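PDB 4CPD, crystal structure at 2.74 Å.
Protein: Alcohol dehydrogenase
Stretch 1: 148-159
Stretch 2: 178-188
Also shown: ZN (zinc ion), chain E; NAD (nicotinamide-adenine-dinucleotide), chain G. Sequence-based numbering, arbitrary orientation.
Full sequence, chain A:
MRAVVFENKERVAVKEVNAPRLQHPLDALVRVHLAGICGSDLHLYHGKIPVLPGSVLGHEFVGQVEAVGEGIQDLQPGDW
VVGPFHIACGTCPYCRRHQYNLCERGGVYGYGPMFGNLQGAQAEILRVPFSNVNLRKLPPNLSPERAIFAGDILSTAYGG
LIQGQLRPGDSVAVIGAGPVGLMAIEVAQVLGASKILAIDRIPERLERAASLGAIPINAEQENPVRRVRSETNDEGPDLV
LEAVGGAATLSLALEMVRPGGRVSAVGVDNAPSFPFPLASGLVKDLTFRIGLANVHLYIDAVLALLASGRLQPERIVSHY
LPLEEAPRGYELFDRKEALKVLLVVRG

Stretch 1 148-159: IFAGDILSTAYG
Stretch 2 (178-188) GPVGLMAIEVA

Two helices of an alcohol dehydrogenase pack together beside bound NAD and zinc. Residues 148-151 have helical phi/psi without the regular bonds, Asp152 breaks the path (-146/-90) at the N-cap position, and a helix runs from Ile153 through Gly159. Gly178 is the N-cap of the second helix, Pro179 through Ala188. Both helices continue beyond these segments. Their axes approach to 8.1 Å with an angle of 57° between N-to-C directions (signed crossing angle -57°). The register is set by Ile153 CA to Val180 CA (5.4 Å), Leu154 CA to Met183 CA (5.5 Å) and Ala157 CA to Ala184 CA (4.9 Å). Regular i to i+4 bonds run from Thr156 N to Asp152 O (3.0 Å) onward in the first helix and from Leu182 N to Gly178 O (2.9 Å) onward in the second.

The contact is apolar: no hydrogen bond crosses it, and it buries 468 Å². Ile153, Leu154, Ala157, Val180, Met183 and Val187 are all buried, and their hydrocarbon or thioether side chains suit a place that offers no polar partner. Ala157 sits at the tight point; its small CB points toward the second helix and reaches Ala184 N (3.5 Å), Val180 O (3.6 Å) and Met183 CB (3.7 Å), so methyl meets backbone directly. Met183 (chi1 m, chi2 m, chi3 102°) contributes the largest covered area, its long, flexible chain touching Phe149, Ile153, Leu154 and Ala157; its CG lies 3.8 Å from Ile153 O and 3.9 Å from Leu154 CA. Ile153 (chi1 p, chi2 t) points toward the partner, with CD1 3.8 Å from Pro179 CB and CG2 3.8 Å from Val180 CG2 (Val180 chi1 t). Leu154 (chi1 t, chi2 p) leaves its backbone sideways, but its end comes nearer: CD1 packs 3.7 Å from Val187 CG2 and 3.9 Å from Met183 CB. Branched Val187 (chi1 t) also places CG1 3.8 Å from CD1 of the partly exposed Tyr158 (chi1 t, chi2 84°), an oblique approach to the ring.

A sulfur-aromatic contact adds to this packing: Phe149 (chi1 m, chi2 85°) points toward the second helix, and Met183 SD lies obliquely, 5.2 Å from the Phe149 ring centroid, 49° off its normal, and 4.3 Å from Phe149 CD2.

Polar bonds stay within the first segment. Ser155 (chi1 m) points away and donates from OG to Ala150 O at a very short 2.5 Å; Thr156 (chi1 m) donates from OG1 to Asp152 O (2.9 Å), so each hydroxyl finds a backbone carbonyl.

Asp152 (chi1 t, chi2 -4°) binds ZN through OD2 (1.9 Å). Val180 N donates to NAD O2N (3.2 Å, 173°) at the start of the second helix. Gly178 suits its place because an ideal CB there would clash with NAD O5B, at 2.2 Å.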

# COMPACT_ATOMS: atom_id res chain seq x y z
N ILE A 148 19.97 -15.26 -15.73
CA ILE A 148 20.28 -13.82 -15.69
C ILE A 148 19.07 -12.97 -15.26
O ILE A 148 19.23 -11.99 -14.56
CB ILE A 148 20.89 -13.32 -17.00
CG1 ILE A 148 21.24 -11.83 -16.89
CG2 ILE A 148 19.94 -13.53 -18.18
CD1 ILE A 148 22.15 -11.36 -17.99
N PHE A 149 17.89 -13.41 -15.60
CA PHE A 149 16.66 -12.66 -15.30
C PHE A 149 16.33 -12.53 -13.82
O PHE A 149 15.72 -11.54 -13.38
CB PHE A 149 15.51 -13.29 -16.05
CG PHE A 149 15.66 -13.18 -17.53
CD1 PHE A 149 16.39 -14.10 -18.24
CD2 PHE A 149 15.16 -12.10 -18.18
CE1 PHE A 149 16.55 -13.96 -19.62
CE2 PHE A 149 15.30 -11.96 -19.56
CZ PHE A 149 16.00 -12.90 -20.28
N ALA A 150 16.81 -13.48 -13.03
CA ALA A 150 16.64 -13.44 -11.59
C ALA A 150 17.24 -12.19 -10.95
O ALA A 150 16.77 -11.75 -9.89
CB ALA A 150 17.24 -14.68 -10.96
N GLY A 151 18.29 -11.66 -11.57
CA GLY A 151 18.98 -10.52 -11.01
C GLY A 151 18.26 -9.20 -11.16
O GLY A 151 18.58 -8.25 -10.39
N ASP A 152 17.30 -9.12 -12.10
CA ASP A 152 16.64 -7.83 -12.35
C ASP A 152 15.18 -7.99 -12.74
O ASP A 152 14.33 -8.00 -11.86
CB ASP A 152 17.46 -7.01 -13.36
CG ASP A 152 16.87 -5.70 -13.69
OD1 ASP A 152 15.75 -5.39 -13.23
OD2 ASP A 152 17.52 -4.99 -14.47
N ILE A 153 14.87 -8.12 -14.01
CA ILE A 153 13.47 -7.94 -14.44
C ILE A 153 12.44 -9.00 -13.96
O ILE A 153 11.27 -8.68 -13.76
CB ILE A 153 13.35 -7.74 -15.94
CG1 ILE A 153 13.90 -8.95 -16.69
CG2 ILE A 153 14.09 -6.49 -16.39
CD1 ILE A 153 13.38 -8.98 -18.11
N LEU A 154 12.88 -10.25 -13.76
CA LEU A 154 11.98 -11.28 -13.25
C LEU A 154 11.70 -11.06 -11.76
O LEU A 154 10.56 -11.12 -11.32
CB LEU A 154 12.55 -12.68 -13.49
CG LEU A 154 11.71 -13.84 -12.98
CD1 LEU A 154 10.27 -13.73 -13.48
CD2 LEU A 154 12.30 -15.16 -13.40
N SER A 155 12.73 -10.81 -10.98
CA SER A 155 12.54 -10.58 -9.55
C SER A 155 11.76 -9.27 -9.29
O SER A 155 11.09 -9.15 -8.29
CB SER A 155 13.89 -10.56 -8.85
OG SER A 155 14.50 -11.83 -8.91
N THR A 156 11.87 -8.33 -10.21
CA THR A 156 11.12 -7.10 -10.14
C THR A 156 9.62 -7.37 -10.27
O THR A 156 8.82 -6.94 -9.44
CB THR A 156 11.61 -6.10 -11.22
OG1 THR A 156 12.93 -5.67 -10.90
CG2 THR A 156 10.77 -4.89 -11.28
N ALA A 157 9.26 -8.08 -11.32
CA ALA A 157 7.86 -8.43 -11.56
C ALA A 157 7.32 -9.37 -10.45
O ALA A 157 6.24 -9.20 -9.93
CB ALA A 157 7.75 -9.10 -12.91
N TYR A 158 8.09 -10.39 -10.11
CA TYR A 158 7.74 -11.30 -9.04
C TYR A 158 7.45 -10.49 -7.78
O TYR A 158 6.37 -10.63 -7.16
CB TYR A 158 8.91 -12.25 -8.80
CG TYR A 158 8.64 -13.32 -7.85
CD1 TYR A 158 8.01 -14.48 -8.25
CD2 TYR A 158 9.04 -13.21 -6.50
CE1 TYR A 158 7.76 -15.52 -7.35
CE2 TYR A 158 8.81 -14.24 -5.59
CZ TYR A 158 8.17 -15.39 -6.01
OH TYR A 158 7.91 -16.40 -5.10
N GLY A 159 8.40 -9.63 -7.40
CA GLY A 159 8.30 -8.83 -6.19
C GLY A 159 7.03 -8.00 -6.23
O GLY A 159 6.25 -7.97 -5.27
N GLY A 178 6.10 -4.80 -22.15
CA GLY A 178 7.54 -4.93 -22.31
C GLY A 178 8.08 -6.05 -21.43
O GLY A 178 7.31 -6.75 -20.74
N PRO A 179 9.41 -6.24 -21.44
CA PRO A 179 10.06 -7.35 -20.72
C PRO A 179 9.54 -7.57 -19.28
O PRO A 179 9.28 -8.71 -18.89
CB PRO A 179 11.54 -6.95 -20.70
CG PRO A 179 11.70 -6.13 -21.94
CD PRO A 179 10.39 -5.44 -22.20
N VAL A 180 9.38 -6.50 -18.52
CA VAL A 180 8.95 -6.62 -17.12
C VAL A 180 7.53 -7.10 -17.07
O VAL A 180 7.24 -8.04 -16.34
CB VAL A 180 9.10 -5.29 -16.37
CG1 VAL A 180 8.43 -5.35 -15.00
CG2 VAL A 180 10.59 -4.95 -16.21
N GLY A 181 6.66 -6.49 -17.87
CA GLY A 181 5.28 -6.92 -17.97
C GLY A 181 5.12 -8.38 -18.36
O GLY A 181 4.24 -9.10 -17.85
N LEU A 182 5.99 -8.82 -19.26
CA LEU A 182 5.95 -10.20 -19.74
C LEU A 182 6.39 -11.15 -18.65
O LEU A 182 5.82 -12.23 -18.54
CB LEU A 182 6.79 -10.37 -21.00
CG LEU A 182 6.23 -9.56 -22.19
CD1 LEU A 182 7.27 -9.48 -23.31
CD2 LEU A 182 4.93 -10.15 -22.72
N MET A 183 7.36 -10.76 -17.84
CA MET A 183 7.72 -11.57 -16.66
C MET A 183 6.50 -11.68 -15.72
O MET A 183 6.16 -12.77 -15.21
CB MET A 183 8.88 -10.98 -15.89
CG MET A 183 10.17 -10.79 -16.66
SD MET A 183 11.05 -12.30 -17.11
CE MET A 183 10.56 -12.40 -18.83
N ALA A 184 5.84 -10.55 -15.51
CA ALA A 184 4.71 -10.51 -14.61
C ALA A 184 3.62 -11.45 -15.08
O ALA A 184 3.06 -12.22 -14.29
CB ALA A 184 4.16 -9.09 -14.51
N ILE A 185 3.31 -11.38 -16.37
CA ILE A 185 2.30 -12.27 -16.94
C ILE A 185 2.61 -13.74 -16.66
O ILE A 185 1.79 -14.46 -16.10
CB ILE A 185 2.14 -12.06 -18.43
CG1 ILE A 185 1.49 -10.72 -18.68
CG2 ILE A 185 1.25 -13.12 -19.02
CD1 ILE A 185 1.65 -10.22 -20.10
N GLU A 186 3.80 -14.18 -17.02
CA GLU A 186 4.19 -15.57 -16.80
C GLU A 186 4.06 -15.93 -15.33
O GLU A 186 3.50 -16.95 -15.02
CB GLU A 186 5.62 -15.81 -17.28
CG GLU A 186 5.98 -17.27 -17.52
CD GLU A 186 7.40 -17.47 -18.05
OE1 GLU A 186 8.06 -16.51 -18.49
OE2 GLU A 186 7.86 -18.62 -18.06
N VAL A 187 4.60 -15.09 -14.45
CA VAL A 187 4.60 -15.37 -13.01
C VAL A 187 3.16 -15.47 -12.53
O VAL A 187 2.80 -16.41 -11.81
CB VAL A 187 5.28 -14.26 -12.19
CG1 VAL A 187 5.05 -14.47 -10.70
CG2 VAL A 187 6.77 -14.20 -12.49
N ALA A 188 2.35 -14.50 -12.93
CA ALA A 188 0.97 -14.48 -12.47
C ALA A 188 0.30 -15.83 -12.77
O ALA A 188 -0.37 -16.43 -11.91
CB ALA A 188 0.20 -13.35 -13.10
ZN ZN E . 17.22 -3.18 -15.06
PA NAD G . 10.35 -1.07 -22.01
O1A NAD G . 11.17 -1.99 -22.91
O2A NAD G . 10.37 0.43 -22.25
O5B NAD G . 8.79 -1.52 -21.90
C5B NAD G . 7.76 -0.54 -21.76
C4B NAD G . 6.48 -1.05 -22.41
O4B NAD G . 5.37 -0.24 -22.01
C3B NAD G . 6.57 -0.99 -23.94
O3B NAD G . 6.05 -2.17 -24.58
C2B NAD G . 5.70 0.18 -24.31
O2B NAD G . 5.13 0.03 -25.61
C1B NAD G . 4.67 0.14 -23.20
N9A NAD G . 4.04 1.45 -23.05
C8A NAD G . 4.69 2.63 -23.06
N7A NAD G . 3.80 3.63 -22.91
C5A NAD G . 2.56 3.09 -22.79
C6A NAD G . 1.19 3.58 -22.60
N6A NAD G . 0.98 4.90 -22.50
N1A NAD G . 0.16 2.69 -22.52
C2A NAD G . 0.37 1.36 -22.62
N3A NAD G . 1.61 0.85 -22.81
C4A NAD G . 2.72 1.64 -22.89
O3 NAD G . 10.82 -1.26 -20.47
PN NAD G . 10.96 -2.63 -19.60
O1N NAD G . 12.36 -3.12 -19.88
O2N NAD G . 9.70 -3.50 -19.72
O5D NAD G . 10.88 -2.02 -18.10
C5D NAD G . 9.57 -1.71 -17.59
C4D NAD G . 9.49 -0.51 -16.66
O4D NAD G . 9.83 -0.94 -15.33
C3D NAD G . 10.46 0.63 -17.01
O3D NAD G . 9.84 1.88 -16.65
C2D NAD G . 11.70 0.31 -16.18
O2D NAD G . 12.59 1.43 -15.92
C1D NAD G . 11.03 -0.24 -14.92
N1N NAD G . 11.90 -1.10 -14.10
C2N NAD G . 11.78 -0.90 -12.78
C3N NAD G . 12.52 -1.62 -11.86
C7N NAD G . 12.27 -1.31 -10.41
O7N NAD G . 13.13 -1.47 -9.56
N7N NAD G . 11.04 -0.86 -10.09
C4N NAD G . 13.43 -2.59 -12.32
C5N NAD G . 13.55 -2.79 -13.70
C6N NAD G . 12.77 -2.03 -14.58
O HOH W 1 16.27 -1.81 -13.23